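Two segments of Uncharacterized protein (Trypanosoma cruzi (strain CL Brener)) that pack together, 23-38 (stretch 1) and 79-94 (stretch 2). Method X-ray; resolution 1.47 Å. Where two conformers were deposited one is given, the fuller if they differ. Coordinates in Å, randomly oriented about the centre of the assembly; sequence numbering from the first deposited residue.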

# COMPACT_ATOMS: atom_id res chain seq x y z
N SER C 23 15.51 -11.24 -9.56
CA SER C 23 16.71 -11.97 -10.06
C SER C 23 17.18 -12.99 -9.02
O SER C 23 17.66 -14.08 -9.43
CB SER C 23 17.86 -11.04 -10.43
OG SER C 23 18.08 -10.03 -9.44
N ALA C 24 17.14 -12.64 -7.75
CA ALA C 24 17.70 -13.42 -6.63
C ALA C 24 16.70 -14.39 -6.00
O ALA C 24 17.05 -15.01 -4.97
CB ALA C 24 18.22 -12.48 -5.59
N LEU C 25 15.54 -14.58 -6.60
CA LEU C 25 14.55 -15.58 -6.12
C LEU C 25 15.07 -16.98 -6.47
O LEU C 25 15.25 -17.27 -7.65
CB LEU C 25 13.21 -15.23 -6.79
CG LEU C 25 12.06 -16.18 -6.49
CD1 LEU C 25 11.80 -16.26 -4.99
CD2 LEU C 25 10.79 -15.78 -7.24
N ARG C 26 15.29 -17.83 -5.46
CA ARG C 26 15.81 -19.17 -5.71
C ARG C 26 14.68 -20.19 -5.90
O ARG C 26 13.56 -20.00 -5.36
CB ARG C 26 16.80 -19.56 -4.61
CG ARG C 26 16.14 -19.92 -3.30
CD ARG C 26 17.13 -20.36 -2.29
NE ARG C 26 16.41 -20.64 -1.06
CZ ARG C 26 16.82 -21.50 -0.13
NH1 ARG C 26 17.92 -22.20 -0.32
NH2 ARG C 26 16.12 -21.66 0.99
N GLU C 27 14.97 -21.29 -6.63
CA GLU C 27 13.90 -22.27 -6.92
C GLU C 27 13.40 -22.88 -5.60
O GLU C 27 12.22 -23.27 -5.52
CB GLU C 27 14.40 -23.26 -7.97
CG GLU C 27 13.22 -23.91 -8.69
CD GLU C 27 13.51 -24.67 -9.97
OE1 GLU C 27 14.62 -24.50 -10.51
OE2 GLU C 27 12.62 -25.44 -10.44
N GLU C 28 14.29 -23.05 -4.63
CA GLU C 28 13.89 -23.67 -3.33
C GLU C 28 12.74 -22.82 -2.75
O GLU C 28 11.86 -23.39 -2.09
CB GLU C 28 15.16 -23.83 -2.47
CG GLU C 28 16.23 -24.79 -3.03
CD GLU C 28 17.18 -24.22 -4.09
OE1 GLU C 28 16.95 -23.10 -4.59
OE2 GLU C 28 18.23 -24.82 -4.39
N THR C 29 12.78 -21.48 -2.90
CA THR C 29 11.78 -20.60 -2.30
C THR C 29 10.44 -20.75 -3.05
O THR C 29 9.36 -20.78 -2.41
CB THR C 29 12.26 -19.15 -2.37
OG1 THR C 29 13.43 -19.05 -1.57
CG2 THR C 29 11.21 -18.19 -1.90
N VAL C 30 10.54 -20.86 -4.38
CA VAL C 30 9.36 -21.04 -5.25
C VAL C 30 8.68 -22.34 -4.79
O VAL C 30 7.45 -22.39 -4.67
CB VAL C 30 9.81 -21.02 -6.72
CG1 VAL C 30 8.64 -21.36 -7.63
CG2 VAL C 30 10.45 -19.67 -7.11
N LYS C 31 9.46 -23.40 -4.66
CA LYS C 31 8.94 -24.74 -4.28
C LYS C 31 8.28 -24.68 -2.90
O LYS C 31 7.22 -25.26 -2.73
CB LYS C 31 10.05 -25.80 -4.33
CG LYS C 31 10.47 -26.19 -5.74
CD LYS C 31 9.34 -26.53 -6.73
CE LYS C 31 9.84 -26.81 -8.13
NZ LYS C 31 11.10 -27.58 -8.09
N LEU C 32 8.83 -23.91 -1.96
CA LEU C 32 8.22 -23.80 -0.63
C LEU C 32 6.86 -23.10 -0.79
O LEU C 32 5.87 -23.50 -0.18
CB LEU C 32 9.16 -22.99 0.27
CG LEU C 32 8.73 -22.75 1.71
CD1 LEU C 32 9.96 -22.68 2.61
CD2 LEU C 32 7.91 -21.48 1.85
N LEU C 33 6.81 -22.03 -1.57
CA LEU C 33 5.52 -21.34 -1.79
C LEU C 33 4.50 -22.20 -2.54
O LEU C 33 3.30 -22.13 -2.21
CB LEU C 33 5.71 -20.03 -2.52
CG LEU C 33 6.45 -18.97 -1.73
CD1 LEU C 33 6.61 -17.77 -2.61
CD2 LEU C 33 5.67 -18.63 -0.48
N GLU C 34 4.96 -23.02 -3.48
CA GLU C 34 4.11 -23.99 -4.23
C GLU C 34 3.31 -24.80 -3.21
O GLU C 34 2.13 -25.00 -3.44
CB GLU C 34 4.96 -24.91 -5.10
CG GLU C 34 4.60 -24.89 -6.54
CD GLU C 34 5.73 -25.49 -7.35
OE1 GLU C 34 6.28 -26.59 -6.94
OE2 GLU C 34 6.08 -24.85 -8.33
N GLN C 35 3.96 -25.28 -2.15
CA GLN C 35 3.36 -26.19 -1.14
C GLN C 35 2.44 -25.39 -0.22
O GLN C 35 1.42 -25.94 0.20
CB GLN C 35 4.46 -26.89 -0.35
CG GLN C 35 5.42 -27.70 -1.22
CD GLN C 35 6.75 -27.97 -0.56
OE1 GLN C 35 7.09 -27.40 0.49
NE2 GLN C 35 7.54 -28.85 -1.17
N ARG C 36 2.80 -24.16 0.13
CA ARG C 36 2.09 -23.35 1.16
C ARG C 36 0.79 -22.73 0.61
O ARG C 36 -0.18 -22.62 1.36
CB ARG C 36 2.98 -22.26 1.76
CG ARG C 36 4.27 -22.79 2.35
CD ARG C 36 4.21 -23.19 3.80
NE ARG C 36 5.56 -23.17 4.34
CZ ARG C 36 5.86 -23.29 5.62
NH1 ARG C 36 4.90 -23.43 6.52
NH2 ARG C 36 7.13 -23.27 6.01
N ILE C 37 0.79 -22.25 -0.64
CA ILE C 37 -0.32 -21.40 -1.16
C ILE C 37 -1.59 -22.23 -1.23
O ILE C 37 -2.53 -21.90 -0.51
CB ILE C 37 0.06 -20.70 -2.48
CG1 ILE C 37 1.12 -19.64 -2.18
CG2 ILE C 37 -1.17 -20.06 -3.15
CD1 ILE C 37 1.75 -19.04 -3.37
N PRO C 38 -1.69 -23.36 -1.98
CA PRO C 38 -2.98 -24.04 -2.06
C PRO C 38 -3.38 -24.56 -0.67
O PRO C 38 -4.57 -24.74 -0.44
CB PRO C 38 -2.78 -25.18 -3.08
CG PRO C 38 -1.42 -24.89 -3.70
CD PRO C 38 -0.63 -24.08 -2.71
N ALA C 79 -5.96 -14.73 2.82
CA ALA C 79 -5.18 -15.93 3.18
C ALA C 79 -3.99 -16.14 2.21
O ALA C 79 -2.93 -16.53 2.64
CB ALA C 79 -6.09 -17.15 3.16
N VAL C 80 -4.19 -15.98 0.94
CA VAL C 80 -3.07 -16.15 -0.05
C VAL C 80 -1.99 -15.12 0.27
O VAL C 80 -0.78 -15.44 0.30
CB VAL C 80 -3.57 -15.96 -1.48
CG1 VAL C 80 -2.41 -15.84 -2.44
CG2 VAL C 80 -4.52 -17.09 -1.89
N PHE C 81 -2.40 -13.90 0.50
CA PHE C 81 -1.35 -12.86 0.77
C PHE C 81 -0.59 -13.23 2.05
O PHE C 81 0.66 -13.11 2.06
CB PHE C 81 -1.96 -11.47 1.01
CG PHE C 81 -2.75 -10.96 -0.17
CD1 PHE C 81 -2.39 -11.25 -1.47
CD2 PHE C 81 -3.85 -10.13 0.02
CE1 PHE C 81 -3.13 -10.74 -2.53
CE2 PHE C 81 -4.57 -9.61 -1.04
CZ PHE C 81 -4.25 -9.98 -2.32
N LEU C 82 -1.31 -13.57 3.15
CA LEU C 82 -0.60 -13.93 4.40
C LEU C 82 0.38 -15.09 4.19
O LEU C 82 1.50 -15.08 4.73
CB LEU C 82 -1.59 -14.30 5.52
CG LEU C 82 -1.77 -13.25 6.59
CD1 LEU C 82 -2.47 -13.86 7.80
CD2 LEU C 82 -0.48 -12.55 6.98
N THR C 83 -0.04 -16.12 3.46
CA THR C 83 0.83 -17.32 3.32
C THR C 83 2.07 -16.94 2.47
O THR C 83 3.14 -17.40 2.80
CB THR C 83 0.10 -18.58 2.81
OG1 THR C 83 -0.25 -18.47 1.43
CG2 THR C 83 -1.13 -18.95 3.61
N ILE C 84 1.91 -16.09 1.46
CA ILE C 84 3.07 -15.60 0.67
C ILE C 84 4.01 -14.83 1.61
O ILE C 84 5.22 -15.03 1.55
CB ILE C 84 2.64 -14.76 -0.55
CG1 ILE C 84 1.83 -15.60 -1.56
CG2 ILE C 84 3.84 -13.99 -1.13
CD1 ILE C 84 1.12 -14.75 -2.57
N ILE C 85 3.44 -13.91 2.38
CA ILE C 85 4.32 -13.06 3.25
C ILE C 85 5.05 -13.97 4.24
O ILE C 85 6.23 -13.79 4.48
CB ILE C 85 3.51 -11.98 3.96
CG1 ILE C 85 2.94 -10.99 2.93
CG2 ILE C 85 4.31 -11.31 5.08
CD1 ILE C 85 1.73 -10.23 3.40
N GLU C 86 4.32 -14.85 4.89
CA GLU C 86 4.88 -15.74 5.93
C GLU C 86 5.97 -16.63 5.32
O GLU C 86 7.09 -16.76 5.86
CB GLU C 86 3.75 -16.56 6.57
CG GLU C 86 2.98 -15.74 7.56
CD GLU C 86 2.11 -16.51 8.49
OE1 GLU C 86 1.86 -17.70 8.17
OE2 GLU C 86 1.73 -15.92 9.56
N GLY C 87 5.69 -17.15 4.16
CA GLY C 87 6.65 -18.05 3.53
C GLY C 87 7.93 -17.35 3.12
O GLY C 87 9.05 -17.84 3.34
N LEU C 88 7.79 -16.17 2.51
CA LEU C 88 8.95 -15.36 2.12
C LEU C 88 9.69 -14.87 3.36
O LEU C 88 10.95 -14.77 3.25
CB LEU C 88 8.49 -14.26 1.19
CG LEU C 88 8.09 -14.73 -0.20
CD1 LEU C 88 7.46 -13.56 -0.97
CD2 LEU C 88 9.30 -15.26 -0.92
N GLU C 89 9.02 -14.57 4.47
CA GLU C 89 9.72 -14.03 5.66
C GLU C 89 10.70 -15.13 6.10
O GLU C 89 11.88 -14.81 6.37
CB GLU C 89 8.75 -13.55 6.74
CG GLU C 89 9.45 -12.71 7.80
CD GLU C 89 8.67 -12.27 9.03
OE1 GLU C 89 7.50 -12.72 9.27
OE2 GLU C 89 9.25 -11.42 9.75
N GLY C 90 10.26 -16.39 6.13
CA GLY C 90 11.12 -17.52 6.58
C GLY C 90 12.32 -17.71 5.66
O GLY C 90 13.35 -18.23 6.14
N GLU C 91 12.19 -17.30 4.39
CA GLU C 91 13.25 -17.39 3.35
C GLU C 91 14.10 -16.12 3.28
O GLU C 91 14.89 -16.06 2.37
CB GLU C 91 12.56 -17.66 2.01
CG GLU C 91 11.99 -19.07 1.96
CD GLU C 91 13.06 -20.16 1.79
OE1 GLU C 91 13.78 -20.20 0.74
OE2 GLU C 91 13.16 -20.98 2.70
N GLY C 92 13.93 -15.17 4.20
CA GLY C 92 14.81 -14.00 4.36
C GLY C 92 14.33 -12.81 3.55
O GLY C 92 15.13 -11.90 3.32
N TRP C 93 13.06 -12.81 3.15
CA TRP C 93 12.46 -11.71 2.37
C TRP C 93 11.43 -10.98 3.25
O TRP C 93 10.39 -11.60 3.62
CB TRP C 93 11.80 -12.23 1.11
CG TRP C 93 12.73 -12.78 0.07
CD1 TRP C 93 12.92 -14.09 -0.24
CD2 TRP C 93 13.58 -12.04 -0.82
NE1 TRP C 93 13.87 -14.22 -1.25
CE2 TRP C 93 14.26 -12.96 -1.65
CE3 TRP C 93 13.76 -10.67 -1.01
CZ2 TRP C 93 15.17 -12.55 -2.62
CZ3 TRP C 93 14.69 -10.26 -1.94
CH2 TRP C 93 15.32 -11.18 -2.76
N ASN C 94 11.68 -9.69 3.43
CA ASN C 94 10.95 -8.84 4.39
C ASN C 94 9.98 -7.95 3.60
O ASN C 94 10.36 -7.36 2.61
CB ASN C 94 11.88 -7.99 5.26
CG ASN C 94 12.80 -8.84 6.12
OD1 ASN C 94 14.01 -8.73 6.05
ND2 ASN C 94 12.24 -9.79 6.84
O HOH W 1 14.80 -16.64 -2.48

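What holds the charged end of this contact together? Glu91, just past the end of its helix, turns its carboxylate to the start of the other helix, where Arg26 occupies the N-cap position. The two form a salt bridge, with Arg26 NH2 2.8 Å from Glu91 OE1. Arg26 NE donates to the same oxygen, at 3.2 Å between NE and Glu91 OE1, so OE1 lies at the edge of the guanidinium, near its plane, where the N-H groups point. A weak hydrogen bond from Arg26 NH2 to Glu91 OE2, at 3.5 Å, adds to the pairing. The same OE1 also accepts from a hydroxyl: Thr29 OG1 donates to Glu91 OE1 over 2.6 Å, the shortest link in the contact. Glu91 gives up more surface to the opposing stretch than any other residue here.

How does Trp93 join this polar cluster? It does so through a water. Water 1 accepts from Trp93 NE1 at 2.9 Å and from the backbone Arg26 N at 3.2 Å, and donates to Thr29 OG1 at 2.9 Å. Thr29 OG1 therefore accepts from the water while donating to Glu91, so this buried hydroxyl both donates and accepts. The Trp93 ring also meets the loop before the helix: Ala24 O approaches its edge, 3.9 Å from Trp93 CZ2, and Ala24 CB lies 4.3 Å from Trp93 CH2.

What does the missing side chain of Gly87 leave room for? The helix axes approach to 9.9 Å and run roughly antiparallel, at 145°, and the CA atoms of Leu33 and Gly87 lie 6.4 Å apart. Gly87 has no side chain, and the space a CB would take is already filled: an ideal CB would sit 2.8 Å from Leu33 CD2, a clash, and a tight 3.4 Å from Leu32 CD2. Instead, Leu32 CD2 rests 4.0 Å from Gly87 CA and Leu33 CD2 4.2 Å from the same Gly87 CA, both against bare backbone.

What packs around that glycine? Toward the polar end, Leu88 CD2 lies 3.6 Å from Thr29 CG2 and 4.0 Å from Leu33 CD1, so the threonine methyl serves the apolar layer while its hydroxyl serves the polar one. Toward the other end, Ile37 takes over, with CD1 3.9 Å from Ile84 CG1 and CG2 4.5 Å from Val80 CG1. Thr83 OG1 donates to Val80 O, 3.3 Å away in its own helix, and lies 4.0 Å from Ile37 CG1.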